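Long-range contact in glycosyl hydrolase, BNR repeat (Ralstonia eutropha, PDB 3B7F), which is a seven-bladed beta-propeller of the BNR-repeat (non-viral sialidase-like) type, probably a glycosyl hydrolase whose substrate is not established: residues Q328-L339 / E364-W375. Sequence-based numbering, arbitrary orientation. Where two conformers were deposited one is given.
With EDO (1,2-ethanediol), chain V; EDO (1,2-ethanediol), chain L.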
loop_
_atom_site.group_PDB
_atom_site.type_symbol
_atom_site.label_atom_id
_atom_site.label_comp_id
_atom_site.label_asym_id
_atom_site.label_seq_id
_atom_site.Cartn_x
_atom_site.Cartn_y
_atom_site.Cartn_z
ATOM N N GLN A 328 -11.755 -6.049 15.907
ATOM C CA GLN A 328 -10.885 -5.340 16.780
ATOM C C GLN A 328 -11.281 -3.872 16.787
ATOM O O GLN A 328 -10.962 -3.146 15.870
ATOM C CB GLN A 328 -9.464 -5.473 16.305
ATOM C CG GLN A 328 -8.914 -6.867 16.360
ATOM C CD GLN A 328 -7.426 -6.908 16.007
ATOM O OE1 GLN A 328 -6.978 -6.228 15.078
ATOM N NE2 GLN A 328 -6.646 -7.684 16.782
ATOM N N ASP A 329 -11.956 -3.451 17.851
ATOM C CA ASP A 329 -12.454 -2.080 18.020
ATOM C C ASP A 329 -12.282 -1.482 19.420
ATOM O O ASP A 329 -12.894 -0.448 19.677
ATOM C CB ASP A 329 -13.947 -1.999 17.620
ATOM C CG ASP A 329 -14.839 -2.867 18.487
ATOM O OD1 ASP A 329 -14.378 -3.387 19.507
ATOM O OD2 ASP A 329 -16.007 -3.080 18.125
ATOM N N ARG A 330 -11.472 -2.073 20.311
ATOM C CA ARG A 330 -11.295 -1.489 21.653
ATOM C C ARG A 330 -10.473 -0.218 21.562
ATOM O O ARG A 330 -9.369 -0.242 20.989
ATOM C CB ARG A 330 -10.583 -2.409 22.606
ATOM C CG ARG A 330 -11.308 -3.633 22.926
ATOM C CD ARG A 330 -10.529 -4.411 23.957
ATOM N NE ARG A 330 -11.047 -5.766 24.025
ATOM C CZ ARG A 330 -12.006 -6.207 24.834
ATOM N NH1 ARG A 330 -12.598 -5.433 25.739
ATOM N NH2 ARG A 330 -12.346 -7.486 24.736
ATOM N N GLY A 331 -11.015 0.857 22.133
ATOM C CA GLY A 331 -10.429 2.173 22.059
ATOM C C GLY A 331 -10.987 3.055 20.936
ATOM O O GLY A 331 -10.809 4.265 20.981
ATOM N N LEU A 332 -11.659 2.464 19.942
ATOM C CA LEU A 332 -12.197 3.216 18.831
ATOM C C LEU A 332 -13.581 3.766 19.158
ATOM O O LEU A 332 -14.297 3.198 20.026
ATOM C CB LEU A 332 -12.281 2.347 17.584
ATOM C CG LEU A 332 -11.002 1.731 17.046
ATOM C CD1 LEU A 332 -11.382 0.872 15.813
ATOM C CD2 LEU A 332 -9.915 2.831 16.708
ATOM N N PRO A 333 -13.975 4.868 18.474
ATOM C CA PRO A 333 -15.309 5.410 18.657
ATOM C C PRO A 333 -16.311 4.297 18.407
ATOM O O PRO A 333 -16.206 3.576 17.394
ATOM C CB PRO A 333 -15.410 6.462 17.573
ATOM C CG PRO A 333 -14.039 6.859 17.328
ATOM C CD PRO A 333 -13.232 5.645 17.464
ATOM N N THR A 334 -17.249 4.175 19.331
ATOM C CA THR A 334 -18.207 3.077 19.295
ATOM C C THR A 334 -19.300 3.251 18.216
ATOM O O THR A 334 -19.703 2.268 17.609
ATOM C CB THR A 334 -18.792 2.820 20.712
ATOM O OG1 THR A 334 -19.342 1.502 20.770
ATOM C CG2 THR A 334 -19.854 3.873 21.095
ATOM N N ASP A 335 -19.765 4.472 17.954
ATOM C CA ASP A 335 -20.790 4.687 16.911
ATOM C C ASP A 335 -20.820 6.127 16.409
ATOM O O ASP A 335 -20.122 6.959 16.946
ATOM C CB ASP A 335 -22.185 4.166 17.355
ATOM C CG ASP A 335 -22.558 4.595 18.754
ATOM O OD1 ASP A 335 -22.355 5.780 19.083
ATOM O OD2 ASP A 335 -23.060 3.733 19.515
ATOM N N GLN A 336 -21.607 6.382 15.358
ATOM C CA GLN A 336 -21.651 7.673 14.636
ATOM C C GLN A 336 -20.215 8.190 14.356
ATOM O O GLN A 336 -19.894 9.345 14.603
ATOM C CB GLN A 336 -22.566 8.698 15.337
ATOM C CG GLN A 336 -24.140 8.480 15.132
ATOM C CD GLN A 336 -24.676 8.884 13.714
ATOM O OE1 GLN A 336 -23.931 9.357 12.830
ATOM N NE2 GLN A 336 -25.974 8.692 13.513
ATOM N N ALA A 337 -19.366 7.285 13.872
ATOM C CA ALA A 337 -17.972 7.551 13.532
ATOM C C ALA A 337 -17.704 6.962 12.135
ATOM O O ALA A 337 -17.506 5.746 11.973
ATOM C CB ALA A 337 -17.079 6.973 14.556
ATOM N N TRP A 338 -17.706 7.848 11.137
ATOM C CA TRP A 338 -17.669 7.484 9.726
ATOM C C TRP A 338 -16.268 7.671 9.201
ATOM O O TRP A 338 -15.941 8.648 8.520
ATOM C CB TRP A 338 -18.718 8.281 8.947
ATOM C CG TRP A 338 -20.018 8.185 9.611
ATOM C CD1 TRP A 338 -20.467 8.973 10.630
ATOM C CD2 TRP A 338 -21.044 7.261 9.345
ATOM N NE1 TRP A 338 -21.690 8.591 11.017
ATOM C CE2 TRP A 338 -22.072 7.518 10.260
ATOM C CE3 TRP A 338 -21.197 6.230 8.427
ATOM C CZ2 TRP A 338 -23.238 6.777 10.290
ATOM C CZ3 TRP A 338 -22.356 5.501 8.445
ATOM C CH2 TRP A 338 -23.370 5.777 9.364
ATOM N N LEU A 339 -15.464 6.656 9.509
ATOM C CA LEU A 339 -14.051 6.602 9.186
ATOM C C LEU A 339 -13.720 5.898 7.874
ATOM O O LEU A 339 -14.178 4.788 7.606
ATOM C CB LEU A 339 -13.269 5.949 10.346
ATOM C CG LEU A 339 -12.888 6.809 11.566
ATOM C CD1 LEU A 339 -13.988 7.573 12.158
ATOM C CD2 LEU A 339 -12.231 5.910 12.660
ATOM N N GLU A 364 -6.822 11.380 11.766
ATOM C CA GLU A 364 -6.449 10.693 12.999
ATOM C C GLU A 364 -5.479 9.565 12.684
ATOM O O GLU A 364 -5.596 8.926 11.652
ATOM C CB GLU A 364 -7.681 10.105 13.674
ATOM C CG GLU A 364 -8.613 11.141 14.326
ATOM C CD GLU A 364 -9.862 10.521 14.933
ATOM O OE1 GLU A 364 -10.399 9.552 14.382
ATOM O OE2 GLU A 364 -10.358 11.025 15.933
ATOM N N ILE A 365 -4.507 9.354 13.571
ATOM C CA ILE A 365 -3.600 8.230 13.511
ATOM C C ILE A 365 -3.925 7.424 14.743
ATOM O O ILE A 365 -3.825 7.964 15.860
ATOM C CB ILE A 365 -2.113 8.573 13.553
ATOM C CG1 ILE A 365 -1.706 9.372 12.317
ATOM C CG2 ILE A 365 -1.327 7.258 13.576
ATOM C CD1 ILE A 365 -1.512 8.510 11.052
ATOM N N TRP A 366 -4.378 6.173 14.527
ATOM C CA TRP A 366 -4.702 5.222 15.603
ATOM C C TRP A 366 -3.604 4.189 15.685
ATOM O O TRP A 366 -3.143 3.720 14.655
ATOM C CB TRP A 366 -6.041 4.562 15.370
ATOM C CG TRP A 366 -7.174 5.551 15.509
ATOM C CD1 TRP A 366 -7.651 6.367 14.549
ATOM C CD2 TRP A 366 -7.962 5.795 16.672
ATOM N NE1 TRP A 366 -8.693 7.099 15.018
ATOM C CE2 TRP A 366 -8.915 6.773 16.329
ATOM C CE3 TRP A 366 -7.955 5.286 17.976
ATOM C CZ2 TRP A 366 -9.852 7.280 17.267
ATOM C CZ3 TRP A 366 -8.886 5.761 18.888
ATOM C CH2 TRP A 366 -9.831 6.749 18.531
ATOM N N ALA A 367 -3.171 3.861 16.900
ATOM C CA ALA A 367 -2.033 2.934 17.112
ATOM C C ALA A 367 -2.390 1.813 18.073
ATOM O O ALA A 367 -3.140 2.020 18.998
ATOM C CB ALA A 367 -0.818 3.680 17.638
ATOM N N SER A 368 -1.889 0.620 17.780
ATOM C CA SER A 368 -1.996 -0.534 18.641
ATOM C C SER A 368 -0.598 -1.079 18.843
ATOM O O SER A 368 0.150 -1.167 17.880
ATOM C CB SER A 368 -2.825 -1.616 17.996
ATOM O OG SER A 368 -2.824 -2.751 18.818
ATOM N N ALA A 369 -0.242 -1.403 20.082
ATOM C CA ALA A 369 1.025 -2.069 20.388
ATOM C C ALA A 369 0.791 -3.532 20.776
ATOM O O ALA A 369 1.717 -4.169 21.286
ATOM C CB ALA A 369 1.767 -1.331 21.525
ATOM N N ASP A 370 -0.423 -4.068 20.542
ATOM C CA ASP A 370 -0.766 -5.461 20.873
ATOM C C ASP A 370 -1.561 -6.189 19.767
ATOM O O ASP A 370 -2.582 -6.812 20.023
ATOM C CB ASP A 370 -1.477 -5.545 22.251
ATOM C CG ASP A 370 -2.829 -4.812 22.293
ATOM O OD1 ASP A 370 -3.147 -4.019 21.389
ATOM O OD2 ASP A 370 -3.582 -5.031 23.261
ATOM N N GLU A 371 -1.054 -6.114 18.541
ATOM C CA GLU A 371 -1.609 -6.807 17.400
ATOM C C GLU A 371 -3.071 -6.440 17.062
ATOM O O GLU A 371 -3.839 -7.270 16.571
ATOM C CB GLU A 371 -1.394 -8.319 17.603
ATOM C CG GLU A 371 0.086 -8.692 17.838
ATOM C CD GLU A 371 0.371 -10.185 17.962
ATOM O OE1 GLU A 371 -0.579 -10.935 18.312
ATOM O OE2 GLU A 371 1.572 -10.571 17.755
ATOM N N GLY A 372 -3.420 -5.179 17.325
ATOM C CA GLY A 372 -4.740 -4.638 17.069
ATOM C C GLY A 372 -5.815 -4.822 18.131
ATOM O O GLY A 372 -6.932 -4.381 17.932
ATOM N N GLU A 373 -5.488 -5.450 19.255
ATOM C CA GLU A 373 -6.464 -5.654 20.321
ATOM C C GLU A 373 -6.927 -4.348 20.991
ATOM O O GLU A 373 -8.081 -4.237 21.339
ATOM C CB GLU A 373 -5.920 -6.644 21.354
ATOM C CG GLU A 373 -5.750 -8.059 20.797
ATOM C CD GLU A 373 -7.085 -8.713 20.415
ATOM O OE1 GLU A 373 -8.005 -8.697 21.274
ATOM O OE2 GLU A 373 -7.192 -9.255 19.278
ATOM N N HIS A 374 -6.021 -3.396 21.196
ATOM C CA HIS A 374 -6.370 -2.079 21.759
ATOM C C HIS A 374 -5.811 -1.002 20.858
ATOM O O HIS A 374 -4.753 -1.181 20.258
ATOM C CB HIS A 374 -5.852 -1.923 23.180
ATOM C CG HIS A 374 -6.427 -2.920 24.137
ATOM N ND1 HIS A 374 -5.930 -4.202 24.260
ATOM C CD2 HIS A 374 -7.440 -2.822 25.026
ATOM C CE1 HIS A 374 -6.632 -4.857 25.167
ATOM N NE2 HIS A 374 -7.552 -4.040 25.651
ATOM N N TRP A 375 -6.558 0.099 20.748
ATOM C CA TRP A 375 -6.231 1.232 19.905
ATOM C C TRP A 375 -6.185 2.486 20.761
ATOM O O TRP A 375 -6.927 2.606 21.718
ATOM C CB TRP A 375 -7.275 1.388 18.768
ATOM C CG TRP A 375 -7.272 0.217 17.859
ATOM C CD1 TRP A 375 -8.086 -0.875 17.916
ATOM C CD2 TRP A 375 -6.376 -0.002 16.760
ATOM N NE1 TRP A 375 -7.765 -1.753 16.902
ATOM C CE2 TRP A 375 -6.718 -1.238 16.178
ATOM C CE3 TRP A 375 -5.320 0.728 16.217
ATOM C CZ2 TRP A 375 -6.019 -1.776 15.096
ATOM C CZ3 TRP A 375 -4.633 0.200 15.130
ATOM C CH2 TRP A 375 -4.981 -1.045 14.592
HETATM C C1 EDO V . -1.745 -10.243 21.594
HETATM O O1 EDO V . -2.851 -9.366 21.807
HETATM C C2 EDO V . -0.456 -9.428 21.558
HETATM O O2 EDO V . -0.225 -8.757 22.806
HETATM C C1 EDO L . -7.977 -9.026 24.968
HETATM O O1 EDO L . -7.637 -8.080 23.966
HETATM C C2 EDO L . -8.997 -8.371 25.882
HETATM O O2 EDO L . -9.714 -9.372 26.609
HETATM O O HOH W 1 -10.299 -5.071 20.002
HETATM O O HOH W 2 -10.124 -7.388 21.302
HETATM O O HOH W 3 -8.836 5.072 22.858
#
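Gln328, at the end of the outer strand 326-328 of one propeller blade, reaches across to the turn 370-373 of the next blade. Its CB lies 3.2 Å from Gly372 O, and CG and CD follow along the same carbonyl. With the chain extended beyond CG (chi2 -174°), the amide arrives beside the turn: OE1 faces Gly372 CA and Gly372 O without bonding to the latter, since both oxygens are acceptors, while NE2 donates to Glu371 O at 2.8 Å (162° at the hydrogen) and to Glu373 OE2 at 3.0 Å. Both acceptors lie close to the amide plane, but the carboxylate oxygen is approached from above its own plane. Glu371 O also accepts from Trp294 NE1.

The receiving turn, type I', belongs to the run from Ser368 to Trp375, which fits the Asp-box (BNR) signature between the third and fourth strands of a blade, with Ser368, Asp370, Gly372 and Trp375 at the signature positions. Within it, Asp370 OD2 accepts a hydrogen bond from His374 ND1 at 2.7 Å through its syn lone pair. Farther along, Arg330 runs beside His374, Arg330 CD lying 3.4 Å from His374 NE2, and Arg330 O accepts from Trp375 N at 2.8 Å. A water joins Arg330 N to Glu373 O. The CD2 branch of Leu332 lies over a face of Trp366, 3.7 Å from the six-membered ring centroid, in a CH-pi contact; CD2 also touches Trp375 CB. Trp366 itself stacks with Phe358.

The two hydrogen bonds from NE2, both near the amide plane, set the rotation of the amide. Neighbouring blades are thus joined by a polar grip on the Asp-box turn and, beside it, by apolar leucine-tryptophan packing.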